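Local coordinates for protein putative glucose-6-phosphate 1-epimerase (Salmonella typhimurium, PDB 2HTA) that probably interconverts the alpha and beta anomers of glucose 6-phosphate and related hexose 6-phosphates, acting as a monomeric sugar-phosphate mutarotase, at residues P31-R36 / K121-D126; L41-V46 / S54-G59; A60-W65 / K160-E165. All blocks are in the same frame, centred on the assembly; numbering follows the deposited sequence.

Contact 1. Residues P31-R36 / K121-D126; sequences PVLSRR and KAHNED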
loop_
_atom_site.group_PDB
_atom_site.type_symbol
_atom_site.label_atom_id
_atom_site.label_comp_id
_atom_site.label_asym_id
_atom_site.label_seq_id
_atom_site.Cartn_x
_atom_site.Cartn_y
_atom_site.Cartn_z
ATOM N N PRO A 31 -15.282 19.960 6.423
ATOM C CA PRO A 31 -15.530 19.542 7.797
ATOM C C PRO A 31 -14.820 18.237 8.202
ATOM O O PRO A 31 -14.563 18.026 9.392
ATOM C CB PRO A 31 -17.079 19.344 7.830
ATOM C CG PRO A 31 -17.566 20.270 6.732
ATOM C CD PRO A 31 -16.532 20.163 5.668
ATOM N N VAL A 32 -14.490 17.353 7.239
ATOM C CA VAL A 32 -13.862 16.100 7.633
ATOM C C VAL A 32 -12.385 15.972 7.255
ATOM O O VAL A 32 -11.732 15.065 7.721
ATOM C CB VAL A 32 -14.634 14.872 7.141
ATOM C CG1 VAL A 32 -16.111 14.963 7.602
ATOM C CG2 VAL A 32 -14.548 14.830 5.639
ATOM N N LEU A 33 -11.908 16.866 6.402
ATOM C CA LEU A 33 -10.565 16.796 5.813
ATOM C C LEU A 33 -9.752 17.940 6.339
ATOM O O LEU A 33 -10.148 19.101 6.223
ATOM C CB LEU A 33 -10.642 16.964 4.311
ATOM C CG LEU A 33 -10.895 15.751 3.409
ATOM C CD1 LEU A 33 -10.944 16.221 1.933
ATOM C CD2 LEU A 33 -9.874 14.645 3.643
ATOM N N SER A 34 -8.572 17.627 6.857
ATOM C CA SER A 34 -7.656 18.651 7.339
ATOM C C SER A 34 -6.262 18.313 6.875
ATOM O O SER A 34 -5.975 17.151 6.584
ATOM C CB SER A 34 -7.677 18.710 8.878
ATOM O OG SER A 34 -7.230 17.468 9.476
ATOM N N ARG A 35 -5.436 19.339 6.729
ATOM C CA ARG A 35 -3.988 19.149 6.666
ATOM C C ARG A 35 -3.284 19.319 8.030
ATOM O O ARG A 35 -3.581 20.259 8.815
ATOM C CB ARG A 35 -3.327 20.074 5.655
ATOM C CG ARG A 35 -1.770 19.934 5.794
ATOM C CD ARG A 35 -0.953 20.644 4.770
ATOM N NE ARG A 35 -1.015 22.116 4.804
ATOM C CZ ARG A 35 -0.128 22.942 5.363
ATOM N NH1 ARG A 35 0.932 22.512 6.048
ATOM N NH2 ARG A 35 -0.360 24.257 5.245
ATOM N N ARG A 36 -2.358 18.403 8.328
ATOM C CA ARG A 36 -1.603 18.436 9.578
ATOM C C ARG A 36 -0.175 18.143 9.174
ATOM O O ARG A 36 0.109 17.956 7.983
ATOM C CB ARG A 36 -2.145 17.369 10.541
ATOM C CG ARG A 36 -3.680 17.386 10.552
ATOM C CD ARG A 36 -4.283 16.730 11.795
ATOM N NE ARG A 36 -5.724 16.517 11.638
ATOM C CZ ARG A 36 -6.453 15.925 12.562
ATOM N NH1 ARG A 36 -5.859 15.595 13.703
ATOM N NH2 ARG A 36 -7.768 15.691 12.372
ATOM N N LYS A 121 -5.341 16.963 -5.761
ATOM C CA LYS A 121 -5.939 17.645 -6.884
ATOM C C LYS A 121 -7.439 17.810 -6.684
ATOM O O LYS A 121 -8.001 18.844 -7.106
ATOM C CB LYS A 121 -5.697 16.817 -8.160
ATOM C CG LYS A 121 -6.098 17.455 -9.431
ATOM C CD LYS A 121 -5.923 16.460 -10.619
ATOM C CE LYS A 121 -6.092 17.202 -11.959
ATOM N NZ LYS A 121 -5.203 18.440 -12.054
ATOM N N ALA A 122 -8.096 16.823 -6.095
ATOM C CA ALA A 122 -9.579 16.873 -5.980
ATOM C C ALA A 122 -10.045 16.035 -4.835
ATOM O O ALA A 122 -9.330 15.148 -4.394
ATOM C CB ALA A 122 -10.253 16.409 -7.277
ATOM N N HIS A 123 -11.278 16.284 -4.396
ATOM C CA HIS A 123 -11.884 15.458 -3.394
ATOM C C HIS A 123 -13.354 15.786 -3.338
ATOM O O HIS A 123 -13.757 16.847 -3.785
ATOM C CB HIS A 123 -11.194 15.687 -2.009
ATOM C CG HIS A 123 -11.141 17.120 -1.599
ATOM N ND1 HIS A 123 -12.138 17.708 -0.840
ATOM C CD2 HIS A 123 -10.219 18.091 -1.839
ATOM C CE1 HIS A 123 -11.849 18.988 -0.662
ATOM N NE2 HIS A 123 -10.681 19.237 -1.239
ATOM N N ASN A 124 -14.133 14.825 -2.870
ATOM C CA ASN A 124 -15.537 15.065 -2.514
ATOM C C ASN A 124 -15.933 14.173 -1.359
ATOM O O ASN A 124 -15.224 13.246 -0.985
ATOM C CB ASN A 124 -16.452 14.897 -3.740
ATOM C CG ASN A 124 -16.453 13.529 -4.252
ATOM O OD1 ASN A 124 -17.265 12.700 -3.824
ATOM N ND2 ASN A 124 -15.574 13.254 -5.237
ATOM N N GLU A 125 -17.060 14.467 -0.741
ATOM C CA GLU A 125 -17.432 13.690 0.420
ATOM C C GLU A 125 -18.960 13.710 0.539
ATOM O O GLU A 125 -19.619 14.564 -0.076
ATOM C CB GLU A 125 -16.775 14.298 1.656
ATOM C CG GLU A 125 -17.097 15.756 1.908
ATOM C CD GLU A 125 -16.134 16.394 2.905
ATOM O OE1 GLU A 125 -14.876 16.386 2.669
ATOM O OE2 GLU A 125 -16.647 16.898 3.927
ATOM N N ASP A 126 -19.489 12.732 1.245
ATOM C CA ASP A 126 -20.911 12.661 1.496
ATOM C C ASP A 126 -21.053 11.960 2.836
ATOM O O ASP A 126 -20.066 11.800 3.538
ATOM C CB ASP A 126 -21.652 11.975 0.313
ATOM C CG ASP A 126 -21.234 10.511 0.085
ATOM O OD1 ASP A 126 -20.596 9.839 0.933
ATOM O OD2 ASP A 126 -21.586 9.970 -0.979
#
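L33 makes the buried, closely packed end of this contact, laying its CD1 methyl over one face of the H123 imidazole. The carbon stands 3.8 Å from the centroid of the H123 ring, 29° off the ring normal, a CH-pi contact displaced toward the ND1 side: L33 CD1 to H123 ND1 is 3.4 Å. L33 holds CG anti to its own carbonyl carbon (chi1 -86°), whereas H123 takes the crowded position between backbone N and carbonyl carbon (chi1 53°), and the two side chains slide past each other in opposite directions. Behind L33 lie I44 and V46 of strand 41-48, which keep it buried.

On the solvent side the contact changes character, from methyl over ring to aliphatic carbons against a carboxylate. E125, its chain extended beyond CG, meets V32 tip to tip, with V32 CG2 3.4 Å from E125 OE1 and equally close to OE2. The exposed P31 comes in obliquely, its CD 3.7 Å from E125 OE2. E125 OE1 is also hydrogen-bonded to the hydroxyl of T30. V130 of strand 130-137 touches both V32 and E125.

No backbone pairing links the segments; the nearest CA atoms, those of V32 and E125, are 8.4 Å apart. Such side-chain packing between strands of two different antiparallel sheets is that of a beta-sandwich, here near its outer margin in the galactose mutarotase-like fold.

Contact 2. Residues L41-V46 / S54-G59; sequences LDLIVV and SFALQG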
loop_
_atom_site.group_PDB
_atom_site.type_symbol
_atom_site.label_atom_id
_atom_site.label_comp_id
_atom_site.label_asym_id
_atom_site.label_seq_id
_atom_site.Cartn_x
_atom_site.Cartn_y
_atom_site.Cartn_z
ATOM N N LEU A 41 6.645 15.994 7.185
ATOM C CA LEU A 41 5.656 15.649 6.146
ATOM C C LEU A 41 4.263 16.194 6.371
ATOM O O LEU A 41 3.722 16.074 7.483
ATOM C CB LEU A 41 5.523 14.121 6.029
ATOM C CG LEU A 41 6.821 13.346 5.718
ATOM C CD1 LEU A 41 6.551 11.867 5.449
ATOM C CD2 LEU A 41 7.543 13.979 4.525
ATOM N N ASP A 42 3.721 16.786 5.315
ATOM C CA ASP A 42 2.365 17.248 5.340
ATOM C C ASP A 42 1.438 16.034 5.191
ATOM O O ASP A 42 1.698 15.190 4.341
ATOM C CB ASP A 42 2.149 18.198 4.201
ATOM C CG ASP A 42 2.721 19.567 4.520
ATOM O OD1 ASP A 42 2.766 19.927 5.725
ATOM O OD2 ASP A 42 3.125 20.262 3.582
ATOM N N LEU A 43 0.433 15.942 6.068
ATOM C CA LEU A 43 -0.540 14.817 6.072
ATOM C C LEU A 43 -1.957 15.344 5.775
ATOM O O LEU A 43 -2.301 16.448 6.187
ATOM C CB LEU A 43 -0.596 14.103 7.447
ATOM C CG LEU A 43 0.777 13.704 8.002
ATOM C CD1 LEU A 43 0.652 12.914 9.316
ATOM C CD2 LEU A 43 1.536 12.838 6.948
ATOM N N ILE A 44 -2.742 14.549 5.062
ATOM C CA ILE A 44 -4.160 14.799 4.866
ATOM C C ILE A 44 -4.920 13.788 5.718
ATOM O O ILE A 44 -4.757 12.575 5.576
ATOM C CB ILE A 44 -4.574 14.677 3.374
ATOM C CG1 ILE A 44 -3.693 15.586 2.460
ATOM C CG2 ILE A 44 -6.098 14.883 3.246
ATOM C CD1 ILE A 44 -3.843 17.128 2.721
ATOM N N VAL A 45 -5.740 14.306 6.638
ATOM C CA VAL A 45 -6.371 13.476 7.625
ATOM C C VAL A 45 -7.902 13.542 7.437
ATOM O O VAL A 45 -8.468 14.626 7.388
ATOM C CB VAL A 45 -5.989 13.887 9.077
ATOM C CG1 VAL A 45 -6.746 13.026 10.066
ATOM C CG2 VAL A 45 -4.435 13.784 9.321
ATOM N N VAL A 46 -8.519 12.372 7.304
ATOM C CA VAL A 46 -9.949 12.217 7.152
ATOM C C VAL A 46 -10.487 11.798 8.528
ATOM O O VAL A 46 -10.192 10.717 9.046
ATOM C CB VAL A 46 -10.301 11.082 6.117
ATOM C CG1 VAL A 46 -11.854 10.847 6.039
ATOM C CG2 VAL A 46 -9.741 11.394 4.717
ATOM N N SER A 54 -5.814 8.424 6.864
ATOM C CA SER A 54 -4.855 9.538 6.759
ATOM C C SER A 54 -3.878 9.193 5.652
ATOM O O SER A 54 -3.678 8.012 5.338
ATOM C CB SER A 54 -4.095 9.749 8.089
ATOM O OG SER A 54 -3.447 8.553 8.546
ATOM N N PHE A 55 -3.257 10.231 5.106
ATOM C CA PHE A 55 -2.385 10.095 3.966
ATOM C C PHE A 55 -1.175 10.987 4.199
ATOM O O PHE A 55 -1.284 12.016 4.855
ATOM C CB PHE A 55 -3.071 10.686 2.750
ATOM C CG PHE A 55 -4.290 9.949 2.287
ATOM C CD1 PHE A 55 -4.218 9.027 1.231
ATOM C CD2 PHE A 55 -5.532 10.231 2.862
ATOM C CE1 PHE A 55 -5.394 8.342 0.812
ATOM C CE2 PHE A 55 -6.698 9.569 2.440
ATOM C CZ PHE A 55 -6.627 8.644 1.412
ATOM N N ALA A 56 -0.032 10.643 3.607
ATOM C CA ALA A 56 1.000 11.650 3.418
ATOM C C ALA A 56 0.878 12.142 1.974
ATOM O O ALA A 56 0.649 11.338 1.031
ATOM C CB ALA A 56 2.403 11.035 3.650
ATOM N N LEU A 57 1.115 13.450 1.777
ATOM C CA LEU A 57 1.264 13.993 0.427
ATOM C C LEU A 57 2.434 13.325 -0.255
ATOM O O LEU A 57 2.383 13.070 -1.476
ATOM C CB LEU A 57 1.468 15.514 0.404
ATOM C CG LEU A 57 0.200 16.291 0.789
ATOM C CD1 LEU A 57 0.490 17.800 0.893
ATOM C CD2 LEU A 57 -0.959 16.053 -0.240
ATOM N N GLN A 58 3.500 13.088 0.509
ATOM C CA GLN A 58 4.655 12.342 -0.023
ATOM C C GLN A 58 4.278 10.913 -0.371
ATOM O O GLN A 58 3.878 10.134 0.503
ATOM C CB GLN A 58 5.823 12.374 0.969
ATOM C CG GLN A 58 7.048 11.654 0.456
ATOM C CD GLN A 58 8.206 11.957 1.354
ATOM O OE1 GLN A 58 8.752 13.042 1.304
ATOM N NE2 GLN A 58 8.563 11.018 2.184
ATOM N N GLY A 59 4.376 10.547 -1.647
ATOM C CA GLY A 59 3.935 9.233 -2.064
ATOM C C GLY A 59 2.430 9.008 -2.187
ATOM O O GLY A 59 2.010 7.848 -2.372
HETATM O O HOH W 1 4.016 14.347 3.039
#
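S54 pairs with V45 at a non-hydrogen-bonded antiparallel position, CA to CA 4.3 Å, its CB beside V45 CG2. S54 OG turns to the hydroxyl of S64 on the next strand, while S54 CA makes a CA-H...O contact with I44 O.

F55 faces I44 in a hydrogen-bonded pair. F55 N donates a hydrogen bond to I44 O at 2.8 Å, in the carbonyl plane; the return bond, I44 N to F55 O at 2.9 Å, comes in 29° above the plane of the F55 carbonyl. I44 O also lies at the edge of the F55 ring, near its plane, as does V46 CG2. F55 and I44 share the sheet face that packs on L132 of strand 130-137, and F156 meets the ring edge-to-face.

A56 belongs to the other face with L43, V45 and S54; its CB packs on L43 CD2 at 3.9 Å. This is a beta hairpin, strands 41-48 and 51-56 lying adjacent in an antiparallel sheet of the mutarotase beta-sandwich.

At L57 the chain leaves the strand, yet one more bond continues the ladder: L57 N to D42 O, 3.2 Å and nearly straight at 169°. The leucine forks over its partner strand, CD1 against D42 CB and CD2 3.9 Å from I44 CG1.

Q58 N donates to a water that in turn donates to D42 O, so this carbonyl accepts two bonds. Extended beyond CG, the Q58 side chain crosses L41 obliquely, L41 CD2 lying 3.6 Å from Q58 OE1; the amide, fixed by G85 N and K83 O, belongs to a side chain about 7 Å from that of R114, which probably binds substrate.

Contact 3. Residues A60-W65 / K160-E165; sequences AHLLSW and KTCEIE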
loop_
_atom_site.group_PDB
_atom_site.type_symbol
_atom_site.label_atom_id
_atom_site.label_comp_id
_atom_site.label_asym_id
_atom_site.label_seq_id
_atom_site.Cartn_x
_atom_site.Cartn_y
_atom_site.Cartn_z
ATOM N N ALA A 60 1.618 10.069 -2.097
ATOM C CA ALA A 60 0.146 9.917 -1.947
ATOM C C ALA A 60 -0.115 8.662 -1.134
ATOM O O ALA A 60 -0.816 7.735 -1.591
ATOM C CB ALA A 60 -0.533 9.794 -3.315
ATOM N N HIS A 61 0.506 8.602 0.036
ATOM C CA HIS A 61 0.677 7.357 0.769
ATOM C C HIS A 61 -0.435 7.214 1.790
ATOM O O HIS A 61 -0.493 7.939 2.789
ATOM C CB HIS A 61 2.032 7.385 1.498
ATOM C CG HIS A 61 2.524 6.035 1.944
ATOM N ND1 HIS A 61 3.757 5.524 1.559
ATOM C CD2 HIS A 61 1.999 5.129 2.813
ATOM C CE1 HIS A 61 3.930 4.338 2.127
ATOM N NE2 HIS A 61 2.871 4.076 2.889
ATOM N N LEU A 62 -1.332 6.272 1.530
ATOM C CA LEU A 62 -2.368 5.965 2.499
ATOM C C LEU A 62 -1.701 5.315 3.717
ATOM O O LEU A 62 -1.154 4.258 3.629
ATOM C CB LEU A 62 -3.407 5.032 1.841
ATOM C CG LEU A 62 -4.572 4.559 2.737
ATOM C CD1 LEU A 62 -5.456 5.691 3.300
ATOM C CD2 LEU A 62 -5.425 3.545 1.899
ATOM N N LEU A 63 -1.781 5.971 4.858
ATOM C CA LEU A 63 -1.128 5.533 6.097
ATOM C C LEU A 63 -2.034 4.660 6.956
ATOM O O LEU A 63 -1.553 3.738 7.633
ATOM C CB LEU A 63 -0.820 6.778 6.944
ATOM C CG LEU A 63 0.019 7.859 6.254
ATOM C CD1 LEU A 63 0.214 9.111 7.073
ATOM C CD2 LEU A 63 1.390 7.222 5.903
ATOM N N SER A 64 -3.336 4.931 6.923
ATOM C CA SER A 64 -4.249 4.219 7.867
ATOM C C SER A 64 -5.673 4.298 7.316
ATOM O O SER A 64 -5.989 5.232 6.589
ATOM C CB SER A 64 -4.197 4.829 9.298
ATOM O OG SER A 64 -4.780 6.118 9.353
ATOM N N TRP A 65 -6.512 3.341 7.700
ATOM C CA TRP A 65 -7.905 3.320 7.309
ATOM C C TRP A 65 -8.601 2.484 8.390
ATOM O O TRP A 65 -8.236 1.332 8.639
ATOM C CB TRP A 65 -8.098 2.700 5.888
ATOM C CG TRP A 65 -9.550 2.421 5.576
ATOM C CD1 TRP A 65 -10.605 3.335 5.632
ATOM C CD2 TRP A 65 -10.142 1.146 5.269
ATOM N NE1 TRP A 65 -11.776 2.704 5.278
ATOM C CE2 TRP A 65 -11.534 1.356 5.122
ATOM C CE3 TRP A 65 -9.619 -0.160 5.095
ATOM C CZ2 TRP A 65 -12.442 0.309 4.815
ATOM C CZ3 TRP A 65 -10.508 -1.205 4.765
ATOM C CH2 TRP A 65 -11.917 -0.964 4.657
ATOM N N LYS A 160 -16.820 2.729 4.229
ATOM C CA LYS A 160 -17.021 1.325 4.707
ATOM C C LYS A 160 -16.032 0.347 4.032
ATOM O O LYS A 160 -15.608 -0.658 4.618
ATOM C CB LYS A 160 -18.475 0.922 4.359
ATOM C CG LYS A 160 -18.837 -0.505 4.727
ATOM C CD LYS A 160 -20.365 -0.816 4.507
ATOM C CE LYS A 160 -20.737 -0.597 3.052
ATOM N NZ LYS A 160 -22.074 -1.197 2.599
ATOM N N THR A 161 -15.706 0.616 2.777
ATOM C CA THR A 161 -14.650 -0.122 2.143
ATOM C C THR A 161 -13.565 0.901 1.709
ATOM O O THR A 161 -13.713 2.134 1.855
ATOM C CB THR A 161 -15.126 -0.852 0.892
ATOM O OG1 THR A 161 -15.568 0.081 -0.082
ATOM C CG2 THR A 161 -16.249 -1.919 1.180
ATOM N N CYS A 162 -12.475 0.397 1.149
ATOM C CA CYS A 162 -11.401 1.307 0.735
ATOM C C CYS A 162 -11.033 0.932 -0.694
ATOM O O CYS A 162 -10.767 -0.244 -0.948
ATOM C CB CYS A 162 -10.224 1.117 1.687
ATOM S SG CYS A 162 -8.778 2.181 1.220
ATOM N N GLU A 163 -11.067 1.886 -1.624
ATOM C CA GLU A 163 -10.670 1.629 -3.001
ATOM C C GLU A 163 -9.442 2.462 -3.304
ATOM O O GLU A 163 -9.339 3.620 -2.884
ATOM C CB GLU A 163 -11.756 1.956 -3.992
ATOM C CG GLU A 163 -13.071 1.291 -3.621
ATOM C CD GLU A 163 -14.178 1.699 -4.590
ATOM O OE1 GLU A 163 -13.830 2.151 -5.736
ATOM O OE2 GLU A 163 -15.366 1.562 -4.204
ATOM N N ILE A 164 -8.516 1.853 -4.041
ATOM C CA ILE A 164 -7.251 2.524 -4.427
ATOM C C ILE A 164 -7.133 2.289 -5.922
ATOM O O ILE A 164 -7.268 1.158 -6.354
ATOM C CB ILE A 164 -6.060 1.919 -3.674
ATOM C CG1 ILE A 164 -6.307 2.049 -2.159
ATOM C CG2 ILE A 164 -4.726 2.672 -4.084
ATOM C CD1 ILE A 164 -5.527 1.066 -1.281
ATOM N N GLU A 165 -6.954 3.341 -6.711
ATOM C CA GLU A 165 -6.754 3.148 -8.149
ATOM C C GLU A 165 -5.576 4.015 -8.588
ATOM O O GLU A 165 -5.578 5.231 -8.379
ATOM C CB GLU A 165 -8.021 3.546 -8.902
ATOM C CG GLU A 165 -7.899 3.490 -10.466
ATOM C CD GLU A 165 -9.125 4.089 -11.164
ATOM O OE1 GLU A 165 -9.387 5.308 -11.020
ATOM O OE2 GLU A 165 -9.841 3.334 -11.852
#
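Strands 61-67 and 162-169 belong to different antiparallel sheets of the mutarotase beta-sandwich, and here they face each other across its interior. The two short strand segments run at 163° to one another, nearly antiparallel, with axes 10.3 Å apart at closest approach. That spacing is too wide for backbone hydrogen bonds and is filled by side chains directed inward from both sheets: L62 and W65 against C162 and I164.

The aromatic contact dominates. C162 CB sits over the centre of the six-membered ring of W65, 3.5 Å from its centroid and only 9° off the normal, a well-centred CH-pi contact. C162 SG is anti to the backbone N (chi1 178°), and from there the sulfur approaches the five-membered ring of W65 obliquely, 4.6 Å from the centroid. The indole CG is likewise anti to its backbone N, which carries the flat ring across the gap to C162.

Aliphatic packing continues beside the indole. L62 CD2 bridges two residues of the facing strand, touching C162 SG at 3.7 Å and I164 CD1 at 4.0 Å; L62 and I164 cross obliquely. F55 of strand 51-56 packs on L62 within its own sheet. I164 lies about 10 Å, side chain to side chain, from both H179 and E282, the probable catalytic residues.

One hydrogen bond holds the indole rim: W65 NE1 to G159 O, which secures the ring's edge to the residue just before K160. A further edge contact sets a carbonyl oxygen against a ring carbon, where K160 O lies near the ring plane, 3.3 Å from W65 CZ2.

How the contacts relate
Contact 2 is a hairpin within one antiparallel sheet, whereas contacts 1 and 3 each join that sheet to the nine-stranded sheet facing it. In the first sheet, the strands of contact 2 lie between 33-38 and 61-67; its centre is about 11 Å from each of the others, and theirs are about 14 Å apart. S34 and R36 bond through their backbones to V45 and L43; S54 and A56 do likewise with L63 and H61. Along the chain both segments of contact 2 fall between those of contact 1 and precede contact 3, while contacts 1 and 3 interleave. Contacts 1 and 3 are two places where the sheets meet, one superficial, one toward the probable catalytic residues.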